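Shikimate 5-dehydrogenase (Mycobacterium fortuitum subsp. fortuitum DSM 46621, PDB 4XIJ) probably catalyses the reversible NADP-dependent reduction of 3-dehydroshikimate to shikimate, the fourth of seven steps from erythrose 4-phosphate and phosphoenolpyruvate to chorismate. Local coordinates at residues Ala34-Leu39 against Trp44-Ile49; Gly58-Leu63 against Leu81-Gln86; Ile132-Thr137 against Glu160-Arg165; Val219-Ala222 against Pro226-Thr229. One frame throughout, in Å; residues are numbered along the deposited sequence.

Contact 1 (Ala34-Leu39 against Trp44-Ile49); sequences AAYRAL and WTYERI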
loop_
_atom_site.group_PDB
_atom_site.type_symbol
_atom_site.label_atom_id
_atom_site.label_comp_id
_atom_site.label_asym_id
_atom_site.label_seq_id
_atom_site.Cartn_x
_atom_site.Cartn_y
_atom_site.Cartn_z
ATOM N N ALA A 34 8.602 13.576 -10.157
ATOM C CA ALA A 34 9.317 14.395 -9.177
ATOM C C ALA A 34 10.630 13.727 -8.775
ATOM O O ALA A 34 11.669 14.390 -8.669
ATOM C CB ALA A 34 8.463 14.620 -7.955
ATOM N N ALA A 35 10.604 12.415 -8.578
ATOM C CA ALA A 35 11.823 11.700 -8.237
ATOM C C ALA A 35 12.843 11.678 -9.359
ATOM O O ALA A 35 14.017 11.966 -9.116
ATOM C CB ALA A 35 11.479 10.260 -7.842
ATOM N N TYR A 36 12.394 11.394 -10.582
ATOM C CA TYR A 36 13.345 11.308 -11.671
ATOM C C TYR A 36 14.021 12.646 -11.915
ATOM O O TYR A 36 15.225 12.686 -12.165
ATOM C CB TYR A 36 12.690 10.838 -12.986
ATOM C CG TYR A 36 11.972 9.484 -12.914
ATOM C CD1 TYR A 36 12.186 8.557 -11.859
ATOM C CD2 TYR A 36 10.997 9.149 -13.880
ATOM C CE1 TYR A 36 11.450 7.353 -11.833
ATOM C CE2 TYR A 36 10.310 7.952 -13.862
ATOM C CZ TYR A 36 10.526 7.076 -12.827
ATOM O OH TYR A 36 9.788 5.935 -12.800
ATOM N N ARG A 37 13.280 13.738 -11.800
ATOM C CA ARG A 37 13.887 15.060 -11.983
ATOM C C ARG A 37 14.937 15.336 -10.877
ATOM O O ARG A 37 16.051 15.783 -11.173
ATOM C CB ARG A 37 12.773 16.118 -11.984
ATOM C CG ARG A 37 11.953 16.045 -13.238
ATOM C CD ARG A 37 10.613 16.805 -13.153
ATOM N NE ARG A 37 9.849 16.510 -14.356
ATOM C CZ ARG A 37 8.570 16.822 -14.556
ATOM N NH1 ARG A 37 7.860 17.492 -13.647
ATOM N NH2 ARG A 37 7.975 16.472 -15.701
ATOM N N ALA A 38 14.619 14.982 -9.626
ATOM C CA ALA A 38 15.562 15.152 -8.528
ATOM C C ALA A 38 16.820 14.269 -8.677
ATOM O O ALA A 38 17.918 14.657 -8.247
ATOM C CB ALA A 38 14.863 14.867 -7.201
ATOM N N LEU A 39 16.649 13.113 -9.326
ATOM C CA LEU A 39 17.751 12.172 -9.570
ATOM C C LEU A 39 18.540 12.482 -10.834
ATOM O O LEU A 39 19.491 11.770 -11.150
ATOM C CB LEU A 39 17.193 10.743 -9.684
ATOM C CG LEU A 39 16.639 10.181 -8.372
ATOM C CD1 LEU A 39 15.898 8.920 -8.657
ATOM C CD2 LEU A 39 17.712 9.965 -7.312
ATOM N N TRP A 44 13.397 10.684 -18.609
ATOM C CA TRP A 44 12.555 9.496 -18.409
ATOM C C TRP A 44 11.093 9.899 -18.475
ATOM O O TRP A 44 10.705 11.014 -18.042
ATOM C CB TRP A 44 12.845 8.862 -17.056
ATOM C CG TRP A 44 14.142 8.055 -17.002
ATOM C CD1 TRP A 44 15.311 8.280 -17.694
ATOM C CD2 TRP A 44 14.360 6.931 -16.183
ATOM N NE1 TRP A 44 16.243 7.316 -17.367
ATOM C CE2 TRP A 44 15.689 6.488 -16.421
ATOM C CE3 TRP A 44 13.562 6.235 -15.262
ATOM C CZ2 TRP A 44 16.235 5.380 -15.770
ATOM C CZ3 TRP A 44 14.131 5.120 -14.594
ATOM C CH2 TRP A 44 15.439 4.697 -14.883
ATOM N N THR A 45 10.261 9.003 -18.996
ATOM C CA THR A 45 8.839 9.321 -19.078
ATOM C C THR A 45 8.020 8.412 -18.152
ATOM O O THR A 45 8.430 7.290 -17.833
ATOM C CB THR A 45 8.317 9.201 -20.510
ATOM O OG1 THR A 45 8.566 7.875 -21.009
ATOM C CG2 THR A 45 9.000 10.240 -21.404
ATOM N N TYR A 46 6.860 8.904 -17.736
ATOM C CA TYR A 46 5.964 8.141 -16.879
ATOM C C TYR A 46 4.547 8.456 -17.282
ATOM O O TYR A 46 4.080 9.570 -17.026
ATOM C CB TYR A 46 6.199 8.467 -15.395
ATOM C CG TYR A 46 5.636 7.410 -14.497
ATOM C CD1 TYR A 46 4.268 7.257 -14.396
ATOM C CD2 TYR A 46 6.465 6.557 -13.761
ATOM C CE1 TYR A 46 3.721 6.302 -13.622
ATOM C CE2 TYR A 46 5.906 5.531 -12.928
ATOM C CZ TYR A 46 4.504 5.438 -12.891
ATOM O OH TYR A 46 3.845 4.558 -12.124
ATOM N N GLU A 47 3.866 7.514 -17.917
ATOM C CA GLU A 47 2.527 7.799 -18.385
ATOM C C GLU A 47 1.440 7.024 -17.653
ATOM O O GLU A 47 1.746 6.182 -16.829
ATOM C CB GLU A 47 2.429 7.552 -19.875
ATOM C CG GLU A 47 2.708 6.181 -20.322
ATOM C CD GLU A 47 3.028 6.180 -21.831
ATOM O OE1 GLU A 47 4.222 6.248 -22.200
ATOM O OE2 GLU A 47 2.084 6.167 -22.641
ATOM N N ARG A 48 0.188 7.396 -17.932
ATOM C CA ARG A 48 -1.003 6.685 -17.453
ATOM C C ARG A 48 -1.574 5.858 -18.559
ATOM O O ARG A 48 -1.892 6.427 -19.626
ATOM C CB ARG A 48 -2.103 7.641 -17.030
ATOM C CG ARG A 48 -1.855 8.389 -15.800
ATOM C CD ARG A 48 -3.058 9.392 -15.480
ATOM N NE ARG A 48 -2.418 10.392 -14.640
ATOM C CZ ARG A 48 -2.331 10.314 -13.319
ATOM N NH1 ARG A 48 -2.915 9.314 -12.663
ATOM N NH2 ARG A 48 -1.627 11.220 -12.659
ATOM N N ILE A 49 -1.768 4.573 -18.320
ATOM C CA ILE A 49 -2.395 3.705 -19.308
ATOM C C ILE A 49 -3.617 3.030 -18.720
ATOM O O ILE A 49 -3.512 2.248 -17.787
ATOM C CB ILE A 49 -1.391 2.657 -19.842
ATOM C CG1 ILE A 49 -0.145 3.348 -20.413
ATOM C CG2 ILE A 49 -2.040 1.849 -20.926
ATOM C CD1 ILE A 49 1.036 2.407 -20.765
#
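The phenolic OH of Tyr36 is held by a hydrogen bond with ND1 of His32, one turn earlier on the same helix, and lies at the edge of the Tyr46 ring, in that ring's plane, 3.5 Å from Tyr46 CD2. No hydrogen bond crosses between 34-39 and 44-49, so the rings do the joining. Trp44 brings the edge of its six-membered ring down on one face of Tyr36. The atom that leads is Trp44 CE3, 3.9 Å above the plane of the Tyr36 ring and over its centre. The planes stand at 65° with centroids 5.2 Å apart, a T-shaped (edge-to-face) pair in which the indole supplies the edge. At the rim of the phenol, Trp44 CB packs against Tyr36 CD2 at 3.7 Å, while Tyr36 CE2 lies 4.1 Å from Tyr46 CD2. Different first torsions help to spread the two aromatic groups of 44-49: CG of Trp44 sits beside its backbone N (chi1 -77°), whereas that of Tyr46 is turned away from the N (chi1 -161°). The Tyr46 hydroxyl in turn bonds to Ser71 OG, and the His32 ring meets both tyrosine rings, so the phenol of Tyr36 is restrained at its tip as well as over a face. The cluster joins helix 28-38 to strand 45-50, the last two elements of a beta-alpha-beta unit that starts with strand 15-20. That first strand pairs with 45-50 through backbone bonds; from helix 246-261, Phe260 and Thr261 pack on Tyr36, and Thr261 also on Trp44.

Contact 2 (Gly58-Leu63 against Leu81-Gln86); sequences GLVSAL and LEFADQ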
loop_
_atom_site.group_PDB
_atom_site.type_symbol
_atom_site.label_atom_id
_atom_site.label_comp_id
_atom_site.label_asym_id
_atom_site.label_seq_id
_atom_site.Cartn_x
_atom_site.Cartn_y
_atom_site.Cartn_z
ATOM N N GLY A 58 -1.241 -8.927 -22.109
ATOM C CA GLY A 58 -0.898 -8.586 -23.477
ATOM C C GLY A 58 -0.185 -7.260 -23.595
ATOM O O GLY A 58 0.728 -7.092 -24.396
ATOM N N LEU A 59 -0.596 -6.297 -22.786
ATOM C CA LEU A 59 0.014 -4.983 -22.822
ATOM C C LEU A 59 1.498 -5.091 -22.419
ATOM O O LEU A 59 2.399 -4.596 -23.118
ATOM C CB LEU A 59 -0.740 -4.056 -21.867
ATOM C CG LEU A 59 -0.173 -2.648 -21.779
ATOM C CD1 LEU A 59 -0.286 -2.002 -23.130
ATOM C CD2 LEU A 59 -0.926 -1.865 -20.741
ATOM N N VAL A 60 1.768 -5.702 -21.259
ATOM C CA VAL A 60 3.147 -5.743 -20.767
ATOM C C VAL A 60 4.024 -6.620 -21.658
ATOM O O VAL A 60 5.193 -6.290 -21.882
ATOM C CB VAL A 60 3.190 -6.221 -19.297
ATOM C CG1 VAL A 60 4.591 -6.116 -18.733
ATOM C CG2 VAL A 60 2.252 -5.320 -18.420
ATOM N N SER A 61 3.440 -7.691 -22.216
ATOM C CA SER A 61 4.203 -8.614 -23.042
ATOM C C SER A 61 4.777 -7.916 -24.242
ATOM O O SER A 61 5.841 -8.294 -24.690
ATOM C CB SER A 61 3.347 -9.782 -23.564
ATOM O OG SER A 61 2.886 -10.636 -22.521
ATOM N N ALA A 62 4.090 -6.886 -24.735
ATOM C CA ALA A 62 4.516 -6.216 -25.960
ATOM C C ALA A 62 5.562 -5.097 -25.756
ATOM O O ALA A 62 6.108 -4.548 -26.753
ATOM C CB ALA A 62 3.291 -5.661 -26.663
ATOM N N LEU A 63 5.868 -4.776 -24.502
ATOM C CA LEU A 63 6.741 -3.628 -24.227
ATOM C C LEU A 63 8.196 -3.952 -24.548
ATOM O O LEU A 63 8.722 -5.000 -24.124
ATOM C CB LEU A 63 6.619 -3.166 -22.769
ATOM C CG LEU A 63 5.225 -2.758 -22.315
ATOM C CD1 LEU A 63 5.308 -2.398 -20.822
ATOM C CD2 LEU A 63 4.670 -1.574 -23.128
ATOM N N LEU A 81 0.722 -10.036 -10.838
ATOM C CA LEU A 81 1.428 -11.137 -10.172
ATOM C C LEU A 81 1.480 -12.392 -11.063
ATOM O O LEU A 81 2.511 -13.089 -11.141
ATOM C CB LEU A 81 0.728 -11.469 -8.850
ATOM C CG LEU A 81 1.420 -12.573 -8.013
ATOM C CD1 LEU A 81 2.832 -12.119 -7.602
ATOM C CD2 LEU A 81 0.567 -12.862 -6.798
ATOM N N GLU A 82 0.359 -12.691 -11.720
ATOM C CA GLU A 82 0.285 -13.844 -12.625
ATOM C C GLU A 82 1.131 -13.677 -13.864
ATOM O O GLU A 82 1.641 -14.649 -14.405
ATOM C CB GLU A 82 -1.158 -14.105 -13.051
ATOM C CG GLU A 82 -2.015 -14.558 -11.931
ATOM C CD GLU A 82 -2.846 -15.770 -12.305
ATOM O OE1 GLU A 82 -2.559 -16.898 -11.820
ATOM O OE2 GLU A 82 -3.791 -15.592 -13.103
ATOM N N PHE A 83 1.277 -12.444 -14.331
ATOM C CA PHE A 83 1.985 -12.186 -15.587
ATOM C C PHE A 83 3.496 -12.374 -15.408
ATOM O O PHE A 83 4.194 -12.901 -16.302
ATOM C CB PHE A 83 1.697 -10.758 -16.095
ATOM C CG PHE A 83 2.714 -10.284 -17.067
ATOM C CD1 PHE A 83 2.651 -10.659 -18.422
ATOM C CD2 PHE A 83 3.758 -9.495 -16.642
ATOM C CE1 PHE A 83 3.685 -10.299 -19.295
ATOM C CE2 PHE A 83 4.758 -9.113 -17.504
ATOM C CZ PHE A 83 4.718 -9.495 -18.848
ATOM N N ALA A 84 4.006 -11.955 -14.235
ATOM C CA ALA A 84 5.452 -11.777 -14.051
ATOM C C ALA A 84 6.199 -13.115 -14.061
ATOM O O ALA A 84 5.721 -14.118 -13.518
ATOM C CB ALA A 84 5.735 -11.059 -12.751
ATOM N N ASP A 85 7.387 -13.140 -14.658
ATOM C CA ASP A 85 8.024 -14.448 -14.640
ATOM C C ASP A 85 8.856 -14.616 -13.344
ATOM O O ASP A 85 9.246 -15.729 -13.053
ATOM C CB ASP A 85 8.828 -14.682 -15.924
ATOM C CG ASP A 85 9.725 -13.515 -16.260
ATOM O OD1 ASP A 85 9.176 -12.457 -16.651
ATOM O OD2 ASP A 85 10.959 -13.688 -16.139
ATOM N N GLN A 86 8.970 -13.578 -12.521
ATOM C CA GLN A 86 9.630 -13.650 -11.236
ATOM C C GLN A 86 8.770 -12.868 -10.247
ATOM O O GLN A 86 8.132 -11.886 -10.643
ATOM C CB GLN A 86 11.046 -13.079 -11.350
ATOM C CG GLN A 86 11.876 -13.828 -12.438
ATOM C CD GLN A 86 13.052 -13.017 -13.045
ATOM O OE1 GLN A 86 13.867 -12.477 -12.328
ATOM N NE2 GLN A 86 13.119 -12.956 -14.376
#
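Val60 and Phe83 mark the closest backbone approach of two short helices, their CA atoms 8.3 Å apart; both lie toward the ends of their helices, and Ala84 is the first residue beyond helix 77-83 to abandon helical angles. The gap is bridged from one side by a single ring. Phe83 extends across it with CG trans to the backbone N (chi1 160°), and two consecutive residues of helix 56-61 receive it. Val60 lies over one face: its CB is 3.9 Å from the ring centroid and 24° off the normal, a CH-pi contact displaced toward the rim. The branch that reaches farthest in is CG1 of Val60, 3.2 Å from CE2 of Phe83 and 3.4 Å from CZ of the same ring, unusually short for carbon atoms and best taken with caution. Ser61 approaches differently, at the edge of the ring and near its plane, where its OG stands 3.3 Å from CE1 of Phe83. That oxygen is hydrogen-bonded to the carbonyl O of Pro57, one turn back on its own helix. Another ring, that of Trp108 on strand 108-111, meets Phe83 with planes at about 60° and also touches Val60, so the valine is wedged among aromatic surface and the side chain of Leu70 on strand 67-72. Because no hydrogen bond passes between 58-63 and 81-86, the contact depends on shape and dispersion. The serine oxygen, its hydroxyl already engaged with a carbonyl, probably turns electron-rich density toward the weakly positive C-H edge of the phenyl ring, a mild electrostatic complement to the aliphatic cover over the face.

Contact 3 (Ile132-Thr137 against Glu160-Arg165); sequences IGSGGT and EGKASR. With EDO (1,2-ethanediol), chain D.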
loop_
_atom_site.group_PDB
_atom_site.type_symbol
_atom_site.label_atom_id
_atom_site.label_comp_id
_atom_site.label_asym_id
_atom_site.label_seq_id
_atom_site.Cartn_x
_atom_site.Cartn_y
_atom_site.Cartn_z
ATOM N N ILE A 132 -8.692 -2.317 10.545
ATOM C CA ILE A 132 -10.124 -1.968 10.511
ATOM C C ILE A 132 -10.601 -2.153 9.071
ATOM O O ILE A 132 -10.121 -1.454 8.173
ATOM C CB ILE A 132 -10.411 -0.502 10.967
ATOM C CG1 ILE A 132 -9.596 -0.052 12.198
ATOM C CG2 ILE A 132 -11.916 -0.313 11.186
ATOM C CD1 ILE A 132 -9.760 -0.929 13.398
ATOM N N GLY A 133 -11.563 -3.043 8.853
ATOM C CA GLY A 133 -12.073 -3.347 7.526
ATOM C C GLY A 133 -11.535 -4.657 6.978
ATOM O O GLY A 133 -10.545 -5.229 7.504
ATOM N N SER A 134 -12.183 -5.143 5.926
ATOM C CA SER A 134 -11.853 -6.439 5.330
ATOM C C SER A 134 -11.812 -6.378 3.819
ATOM O O SER A 134 -11.894 -7.416 3.166
ATOM C CB SER A 134 -12.853 -7.523 5.760
ATOM O OG SER A 134 -14.175 -7.173 5.373
ATOM N N GLY A 135 -11.653 -5.183 3.248
ATOM C CA GLY A 135 -11.752 -5.025 1.810
ATOM C C GLY A 135 -10.423 -5.270 1.104
ATOM O O GLY A 135 -9.503 -5.894 1.650
ATOM N N GLY A 136 -10.345 -4.826 -0.150
ATOM C CA GLY A 136 -9.248 -5.203 -1.031
ATOM C C GLY A 136 -7.852 -4.760 -0.610
ATOM O O GLY A 136 -6.858 -5.327 -1.090
ATOM N N THR A 137 -7.761 -3.757 0.273
ATOM C CA THR A 137 -6.456 -3.299 0.745
ATOM C C THR A 137 -6.033 -3.938 2.039
ATOM O O THR A 137 -4.905 -3.690 2.542
ATOM C CB THR A 137 -6.403 -1.743 0.966
ATOM O OG1 THR A 137 -7.218 -1.346 2.077
ATOM C CG2 THR A 137 -6.849 -0.966 -0.324
ATOM N N GLU A 160 -17.818 -11.601 8.989
ATOM C CA GLU A 160 -16.974 -12.632 9.558
ATOM C C GLU A 160 -16.303 -13.501 8.495
ATOM O O GLU A 160 -15.179 -13.945 8.674
ATOM C CB GLU A 160 -17.824 -13.501 10.489
ATOM C CG GLU A 160 -17.039 -14.621 11.207
ATOM C CD GLU A 160 -17.837 -15.308 12.325
ATOM O OE1 GLU A 160 -19.072 -15.051 12.471
ATOM O OE2 GLU A 160 -17.218 -16.107 13.079
ATOM N N GLY A 161 -16.965 -13.698 7.370
ATOM C CA GLY A 161 -16.405 -14.503 6.288
ATOM C C GLY A 161 -15.181 -13.854 5.670
ATOM O O GLY A 161 -14.114 -14.484 5.534
ATOM N N LYS A 162 -15.286 -12.569 5.338
ATOM C CA LYS A 162 -14.124 -11.854 4.771
ATOM C C LYS A 162 -13.049 -11.722 5.816
ATOM O O LYS A 162 -11.859 -11.828 5.539
ATOM C CB LYS A 162 -14.526 -10.479 4.207
ATOM C CG LYS A 162 -15.427 -10.654 2.947
ATOM C CD LYS A 162 -15.595 -9.342 2.220
ATOM C CE LYS A 162 -14.385 -9.104 1.289
ATOM N NZ LYS A 162 -14.380 -7.769 0.594
ATOM N N ALA A 163 -13.454 -11.526 7.056
ATOM C CA ALA A 163 -12.443 -11.424 8.097
ATOM C C ALA A 163 -11.666 -12.726 8.282
ATOM O O ALA A 163 -10.469 -12.707 8.546
ATOM C CB ALA A 163 -13.089 -10.999 9.410
ATOM N N SER A 164 -12.340 -13.867 8.160
ATOM C CA SER A 164 -11.683 -15.139 8.470
ATOM C C SER A 164 -10.557 -15.409 7.478
ATOM O O SER A 164 -9.522 -15.986 7.812
ATOM C CB SER A 164 -12.691 -16.296 8.453
ATOM O OG SER A 164 -13.128 -16.603 7.132
ATOM N N ARG A 165 -10.753 -14.958 6.251
ATOM C CA ARG A 165 -9.680 -15.150 5.297
ATOM C C ARG A 165 -8.455 -14.276 5.611
ATOM O O ARG A 165 -7.313 -14.693 5.368
ATOM C CB ARG A 165 -10.215 -14.911 3.886
ATOM C CG ARG A 165 -11.217 -16.011 3.524
ATOM C CD ARG A 165 -11.675 -15.937 2.102
ATOM N NE ARG A 165 -12.626 -14.853 1.927
ATOM C CZ ARG A 165 -13.935 -14.990 2.076
ATOM N NH1 ARG A 165 -14.442 -16.171 2.395
ATOM N NH2 ARG A 165 -14.728 -13.950 1.894
HETATM C C1 EDO D . -12.060 -1.209 -0.648
HETATM O O1 EDO D . -10.838 -0.461 -0.570
HETATM C C2 EDO D . -11.993 -2.264 -1.756
HETATM O O2 EDO D . -12.776 -3.406 -1.385
#
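Ser134 meets Lys162 through its hydroxymethyl group, with OG 3.5 Å from Lys162 CB and the serine CB 3.7 Å from the same atom. Beyond that, the Lys162 chain runs along the loop, bending at its third torsion (chi3 83°) so that its CE comes 3.5 Å from Ser134 O and its NZ reaches 4.0 Å from Gly135 CA. Ala163 backs the serine, its N 4.3 Å from Ser134 CB. The loop joins strand 128-132 to helix 138-147 and carries Gly133 and Gly135, which fit the GxGxxA pattern of Rossmann-type dinucleotide-binding domains; in such domains this turn usually faces the cofactor diphosphate, consistent with an NADP-dependent enzyme. Gly133 adopts a positive phi of 103°, a backbone setting that glycine accommodates readily. Where the loop turns toward its helix, Gly136 N donates a nearly straight hydrogen bond to O2 of a 1,2-ethanediol, 3.1 Å away, probably a molecule from the crystallisation liquor. Further out, Asp159 OD2 accepts a bond from the backbone N of Lys162 at the start of helix 160-172, while Ala163 rests on Ile155 and Trp179, and Ser134 on Ala157 of strand 152-157.

Contact 4 (Val219-Ala222 against Pro226-Thr229); sequences VLDA and PWPT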
loop_
_atom_site.group_PDB
_atom_site.type_symbol
_atom_site.label_atom_id
_atom_site.label_comp_id
_atom_site.label_asym_id
_atom_site.label_seq_id
_atom_site.Cartn_x
_atom_site.Cartn_y
_atom_site.Cartn_z
ATOM N N VAL A 219 -2.578 5.375 15.068
ATOM C CA VAL A 219 -3.508 4.944 14.034
ATOM C C VAL A 219 -3.065 5.471 12.675
ATOM O O VAL A 219 -2.897 6.690 12.511
ATOM C CB VAL A 219 -4.951 5.425 14.345
ATOM C CG1 VAL A 219 -5.878 5.033 13.185
ATOM C CG2 VAL A 219 -5.404 4.797 15.685
ATOM N N LEU A 220 -2.844 4.552 11.732
ATOM C CA LEU A 220 -2.628 4.860 10.330
ATOM C C LEU A 220 -3.976 4.778 9.630
ATOM O O LEU A 220 -4.589 3.712 9.569
ATOM C CB LEU A 220 -1.599 3.896 9.710
ATOM C CG LEU A 220 -1.435 3.994 8.206
ATOM C CD1 LEU A 220 -0.889 5.368 7.849
ATOM C CD2 LEU A 220 -0.453 2.890 7.769
ATOM N N ASP A 221 -4.447 5.935 9.161
ATOM C CA ASP A 221 -5.692 6.027 8.436
ATOM C C ASP A 221 -5.354 6.085 6.934
ATOM O O ASP A 221 -4.625 6.974 6.499
ATOM C CB ASP A 221 -6.440 7.291 8.885
ATOM C CG ASP A 221 -7.848 7.368 8.366
ATOM O OD1 ASP A 221 -8.260 6.558 7.519
ATOM O OD2 ASP A 221 -8.590 8.231 8.871
ATOM N N ALA A 222 -5.869 5.142 6.152
ATOM C CA ALA A 222 -5.632 5.126 4.713
ATOM C C ALA A 222 -6.216 6.368 4.029
ATOM O O ALA A 222 -5.768 6.751 2.940
ATOM C CB ALA A 222 -6.222 3.869 4.093
ATOM N N PRO A 226 -10.972 14.441 3.225
ATOM C CA PRO A 226 -10.336 15.556 3.943
ATOM C C PRO A 226 -9.487 15.088 5.144
ATOM O O PRO A 226 -9.539 13.919 5.521
ATOM C CB PRO A 226 -11.532 16.402 4.406
ATOM C CG PRO A 226 -12.668 16.016 3.461
ATOM C CD PRO A 226 -12.443 14.556 3.197
ATOM N N TRP A 227 -8.684 15.978 5.706
ATOM C CA TRP A 227 -7.861 15.647 6.872
ATOM C C TRP A 227 -7.920 16.818 7.842
ATOM O O TRP A 227 -7.819 17.949 7.416
ATOM C CB TRP A 227 -6.409 15.365 6.463
ATOM C CG TRP A 227 -5.607 14.780 7.581
ATOM C CD1 TRP A 227 -4.693 15.425 8.364
ATOM C CD2 TRP A 227 -5.694 13.451 8.075
ATOM N NE1 TRP A 227 -4.181 14.563 9.302
ATOM C CE2 TRP A 227 -4.786 13.341 9.146
ATOM C CE3 TRP A 227 -6.446 12.332 7.705
ATOM C CZ2 TRP A 227 -4.602 12.140 9.846
ATOM C CZ3 TRP A 227 -6.279 11.154 8.410
ATOM C CH2 TRP A 227 -5.362 11.070 9.464
ATOM N N PRO A 228 -8.041 16.562 9.145
ATOM C CA PRO A 228 -8.126 15.231 9.778
ATOM C C PRO A 228 -9.513 14.628 9.670
ATOM O O PRO A 228 -10.540 15.319 9.792
ATOM C CB PRO A 228 -7.795 15.523 11.248
ATOM C CG PRO A 228 -8.256 16.998 11.442
ATOM C CD PRO A 228 -7.947 17.667 10.124
ATOM N N THR A 229 -9.556 13.329 9.424
ATOM C CA THR A 229 -10.811 12.592 9.458
ATOM C C THR A 229 -11.417 12.585 10.867
ATOM O O THR A 229 -10.720 12.861 11.873
ATOM C CB THR A 229 -10.568 11.143 9.029
ATOM O OG1 THR A 229 -9.597 10.578 9.920
ATOM C CG2 THR A 229 -10.065 11.070 7.566
#
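Among the polar interactions, the leading one is the hydrogen bond that Thr229 OG1 gives to Asp221 OD2, 2.8 Å long and arriving nearly in line with the carboxylate C-O bond. The two side chains come from opposite directions. Thr229 OG1 sits between its backbone N and carbonyl carbon (chi1 58°), and from there it also accepts a bond from the N of Ala232, capping helix 230-237 as its N-cap residue. One hydroxyl therefore works as donor to a strand and acceptor from a helix. The other carboxylate oxygen, Asp221 OD1, bonds to Ile223 N two residues on, an Asx turn that fixes the rotation of the carboxylate and probably helps to settle its charge. Van der Waals contacts flank the bond: Thr229 CG2 lies 3.5 Å from Asp221 OD2, and the Trp227 indole presents its edge to the aspartate, with Asp221 CB in the ring plane, 3.9 Å from Trp227 CZ3. Carboxylate and indole planes are inclined at 61° as the side chains slide past each other. Over one face of the indole lie neighbours in its own loop, with Thr229 N 3.6 Å above the ring plane and Pro228 CB somewhat higher, both offset toward the rim. Cis peptide bonds precede both Pro226 and Pro228, bending the loop on either side of the tryptophan. The sequence here runs Asp-x-x-Tyr-x-Pro-x-x-Thr, consistent with the segment found after this strand in shikimate dehydrogenases, linking strand 218-221 of the Rossmann-like parallel sheet to helix 230-237.

Overall arrangement
From the N terminus the chain makes four closures in series, with none nested in or crossing another. Contact 1 closes a four-residue turn from helix 28-38 to strand 45-50. Contact 2 spans 17 residues, including strand 67-72, and joins helices 56-61 and 77-83; it adjoins contact 1, where Ile49 packs against Leu59. Both belong to the substrate-binding domain and its mixed sheet. The chain then enters the parallel sheet, where contact 3 closes 22 residues around helix 138-147 and strand 152-157, and contact 4 a three-residue turn after strand 218-221. Contacts 3 and 4 approach to about 6 Å between nearest atoms, whereas the centres of contacts 1 and 3 are 35 Å apart.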